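Local structure of TagI restriction endonuclease (Thermocrispum agreste, 6GHS) at residues A[211-216]-A[248-253]. The protein is a modification-dependent restriction endonuclease that probably recognises DNA carrying 5-methylcytosine or 5-hydroxymethylcytosine through its SRA domain and cuts it with its HNH domain. Sequence-based numbering, arbitrary orientation.
Sequences QVCGIV and CLCPND. With ZN (zinc ion), chain B.
A zinc site of the HNH nuclease domain, built from three cysteines and an aspartate, ties segment 211-216, which holds the second cysteine of a CxxC pair (Cys210, Cys213), to segment 248-253, where strand 246-249 gives way to helix 251-258. Cys213 SG reaches the metal at 2.0 Å, Cys250 SG at 2.2 Å and Asp253 OD2 at 1.9 Å come from segment 248-253, and Cys210 supplies the fourth ligand. Cys213 and Cys250 each hold SG between backbone N and carbonyl carbon (chi1 71° and 58°), which turns both sulfurs onto the zinc. The carboxylate binds through one oxygen; OD1 forms a salt bridge with Arg256.

Beside the metal, Gln211 grips Cys248 with two hydrogen bonds. Its backbone N donates to Cys248 O at 2.8 Å, nearly along the C=O axis, while the side chain, extended beyond CG, lays OE1 against Cys248 N at 2.9 Å, the N-H meeting a lone pair in the amide plane. NE2 is held by Arg283 O. An alanine here would remove the amide and would probably loosen the loop against the strand end, leaving only the backbone bond of this pair.

Apolar contact is slight: the side chains of Val212 and Leu249 cross obliquely, CG2 to CD2 at 3.7 Å, and Ile215 CG1 lies near Cys250 CB. Cys250 is also the helix N-cap, its zinc-bound SG accepting a hydrogen bond from Asp253 N at 3.5 Å.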
ATOM      1  N   GLN A 211      -0.896 -18.284   6.858  1.00 32.17           N
ATOM      2  CA  GLN A 211      -1.673 -19.118   7.756  1.00 32.05           C
ATOM      3  C   GLN A 211      -2.901 -19.744   7.068  1.00 33.20           C
ATOM      4  O   GLN A 211      -3.462 -20.713   7.564  1.00 35.59           O
ATOM      5  CB  GLN A 211      -2.059 -18.344   9.020  1.00 30.67           C
ATOM      6  CG  GLN A 211      -0.863 -17.973   9.889  1.00 30.11           C
ATOM      7  CD  GLN A 211      -1.246 -17.390  11.245  1.00 30.56           C
ATOM      8  OE1 GLN A 211      -0.900 -16.248  11.556  1.00 30.26           O
ATOM      9  NE2 GLN A 211      -1.949 -18.178  12.067  1.00 29.72           N
ATOM     10  N   VAL A 212      -3.299 -19.218   5.913  1.00 34.57           N
ATOM     11  CA  VAL A 212      -4.452 -19.744   5.181  1.00 34.68           C
ATOM     12  C   VAL A 212      -4.068 -20.743   4.088  1.00 35.78           C
ATOM     13  O   VAL A 212      -4.581 -21.858   4.098  1.00 36.21           O
ATOM     14  CB  VAL A 212      -5.275 -18.601   4.569  1.00 32.91           C
ATOM     15  CG1 VAL A 212      -6.432 -19.166   3.758  1.00 33.10           C
ATOM     16  CG2 VAL A 212      -5.760 -17.656   5.671  1.00 31.72           C
ATOM     17  N   CYS A 213      -3.194 -20.335   3.156  1.00 36.94           N
ATOM     18  CA  CYS A 213      -2.853 -21.148   1.960  1.00 38.53           C
ATOM     19  C   CYS A 213      -1.489 -21.848   2.026  1.00 39.05           C
ATOM     20  O   CYS A 213      -1.134 -22.610   1.119  1.00 39.37           O
ATOM     21  CB  CYS A 213      -2.954 -20.313   0.663  1.00 38.70           C
ATOM     22  SG  CYS A 213      -1.675 -19.066   0.449  1.00 38.39           S
ATOM     23  N   GLY A 214      -0.718 -21.581   3.074  1.00 39.27           N
ATOM     24  CA  GLY A 214       0.533 -22.289   3.288  1.00 40.13           C
ATOM     25  C   GLY A 214       1.766 -21.777   2.564  1.00 41.16           C
ATOM     26  O   GLY A 214       2.872 -22.164   2.940  1.00 44.64           O
ATOM     27  N   ILE A 215       1.628 -20.905   1.562  1.00 40.77           N
ATOM     28  CA  ILE A 215       2.802 -20.539   0.776  1.00 40.86           C
ATOM     29  C   ILE A 215       3.636 -19.462   1.394  1.00 37.96           C
ATOM     30  O   ILE A 215       3.157 -18.644   2.168  1.00 34.38           O
ATOM     31  CB  ILE A 215       2.514 -20.130  -0.682  1.00 44.66           C
ATOM     32  CG1 ILE A 215       1.735 -18.826  -0.787  1.00 44.80           C
ATOM     33  CG2 ILE A 215       1.798 -21.256  -1.416  1.00 48.62           C
ATOM     34  CD1 ILE A 215       1.871 -18.218  -2.166  1.00 46.14           C
ATOM     35  N   VAL A 216       4.901 -19.495   0.992  1.00 38.53           N
ATOM     36  CA  VAL A 216       5.850 -18.433   1.200  1.00 37.14           C
ATOM     37  C   VAL A 216       6.073 -17.788  -0.148  1.00 35.09           C
ATOM     38  O   VAL A 216       6.324 -18.464  -1.130  1.00 35.14           O
ATOM     39  CB  VAL A 216       7.203 -18.981   1.676  1.00 37.96           C
ATOM     40  CG1 VAL A 216       8.104 -17.836   2.108  1.00 39.21           C
ATOM     41  CG2 VAL A 216       7.021 -19.975   2.815  1.00 38.61           C
ATOM     42  N   CYS A 248      -0.062 -13.915   9.960  1.00 30.48           N
ATOM     43  CA  CYS A 248       0.851 -13.888   8.815  1.00 28.82           C
ATOM     44  C   CYS A 248       0.125 -14.449   7.580  1.00 27.18           C
ATOM     45  O   CYS A 248      -0.323 -15.591   7.590  1.00 26.36           O
ATOM     46  CB  CYS A 248       2.093 -14.720   9.127  1.00 28.86           C
ATOM     47  SG  CYS A 248       3.279 -14.874   7.781  1.00 28.17           S
ATOM     48  N   LEU A 249       0.007 -13.635   6.532  1.00 26.30           N
ATOM     49  CA  LEU A 249      -0.706 -14.004   5.300  1.00 25.77           C
ATOM     50  C   LEU A 249       0.034 -13.604   4.033  1.00 24.53           C
ATOM     51  O   LEU A 249       0.770 -12.624   4.032  1.00 24.68           O
ATOM     52  CB  LEU A 249      -2.048 -13.300   5.237  1.00 26.32           C
ATOM     53  CG  LEU A 249      -3.027 -13.491   6.375  1.00 27.39           C
ATOM     54  CD1 LEU A 249      -4.241 -12.616   6.110  1.00 27.79           C
ATOM     55  CD2 LEU A 249      -3.438 -14.944   6.489  1.00 28.09           C
ATOM     56  N   CYS A 250      -0.227 -14.318   2.936  1.00 23.32           N
ATOM     57  CA  CYS A 250       0.278 -13.923   1.627  1.00 23.05           C
ATOM     58  C   CYS A 250      -0.546 -12.728   1.188  1.00 23.86           C
ATOM     59  O   CYS A 250      -1.649 -12.521   1.705  1.00 25.33           O
ATOM     60  CB  CYS A 250       0.155 -15.046   0.600  1.00 22.51           C
ATOM     61  SG  CYS A 250      -1.530 -15.611   0.375  1.00 21.76           S
ATOM     62  N   PRO A 251      -0.024 -11.922   0.252  1.00 24.44           N
ATOM     63  CA  PRO A 251      -0.772 -10.741  -0.206  1.00 24.98           C
ATOM     64  C   PRO A 251      -2.186 -10.995  -0.704  1.00 25.95           C
ATOM     65  O   PRO A 251      -3.054 -10.183  -0.412  1.00 25.64           O
ATOM     66  CB  PRO A 251       0.090 -10.209  -1.332  1.00 25.08           C
ATOM     67  CG  PRO A 251       1.466 -10.563  -0.898  1.00 24.95           C
ATOM     68  CD  PRO A 251       1.379 -11.879  -0.193  1.00 24.36           C
ATOM     69  N   ASN A 252      -2.410 -12.108  -1.420  1.00 28.28           N
ATOM     70  CA  ASN A 252      -3.752 -12.482  -1.931  1.00 29.30           C
ATOM     71  C   ASN A 252      -4.727 -12.733  -0.788  1.00 28.45           C
ATOM     72  O   ASN A 252      -5.822 -12.175  -0.782  1.00 28.70           O
ATOM     73  CB  ASN A 252      -3.717 -13.724  -2.856  1.00 30.31           C
ATOM     74  CG  ASN A 252      -3.103 -13.442  -4.224  1.00 30.72           C
ATOM     75  OD1 ASN A 252      -2.563 -12.375  -4.467  1.00 32.25           O
ATOM     76  ND2 ASN A 252      -3.171 -14.419  -5.116  1.00 30.59           N
ATOM     77  N   ASP A 253      -4.329 -13.545   0.181  1.00 27.68           N
ATOM     78  CA  ASP A 253      -5.217 -13.828   1.306  1.00 29.06           C
ATOM     79  C   ASP A 253      -5.456 -12.631   2.220  1.00 28.30           C
ATOM     80  O   ASP A 253      -6.556 -12.498   2.752  1.00 28.44           O
ATOM     81  CB  ASP A 253      -4.759 -15.057   2.101  1.00 30.28           C
ATOM     82  CG  ASP A 253      -4.949 -16.358   1.322  1.00 31.23           C
ATOM     83  OD1 ASP A 253      -5.918 -16.474   0.555  1.00 33.28           O
ATOM     84  OD2 ASP A 253      -4.123 -17.274   1.462  1.00 31.69           O
TER
HETATM   85 ZN    ZN B 401      -2.258 -17.466   1.413  1.00 37.16          ZN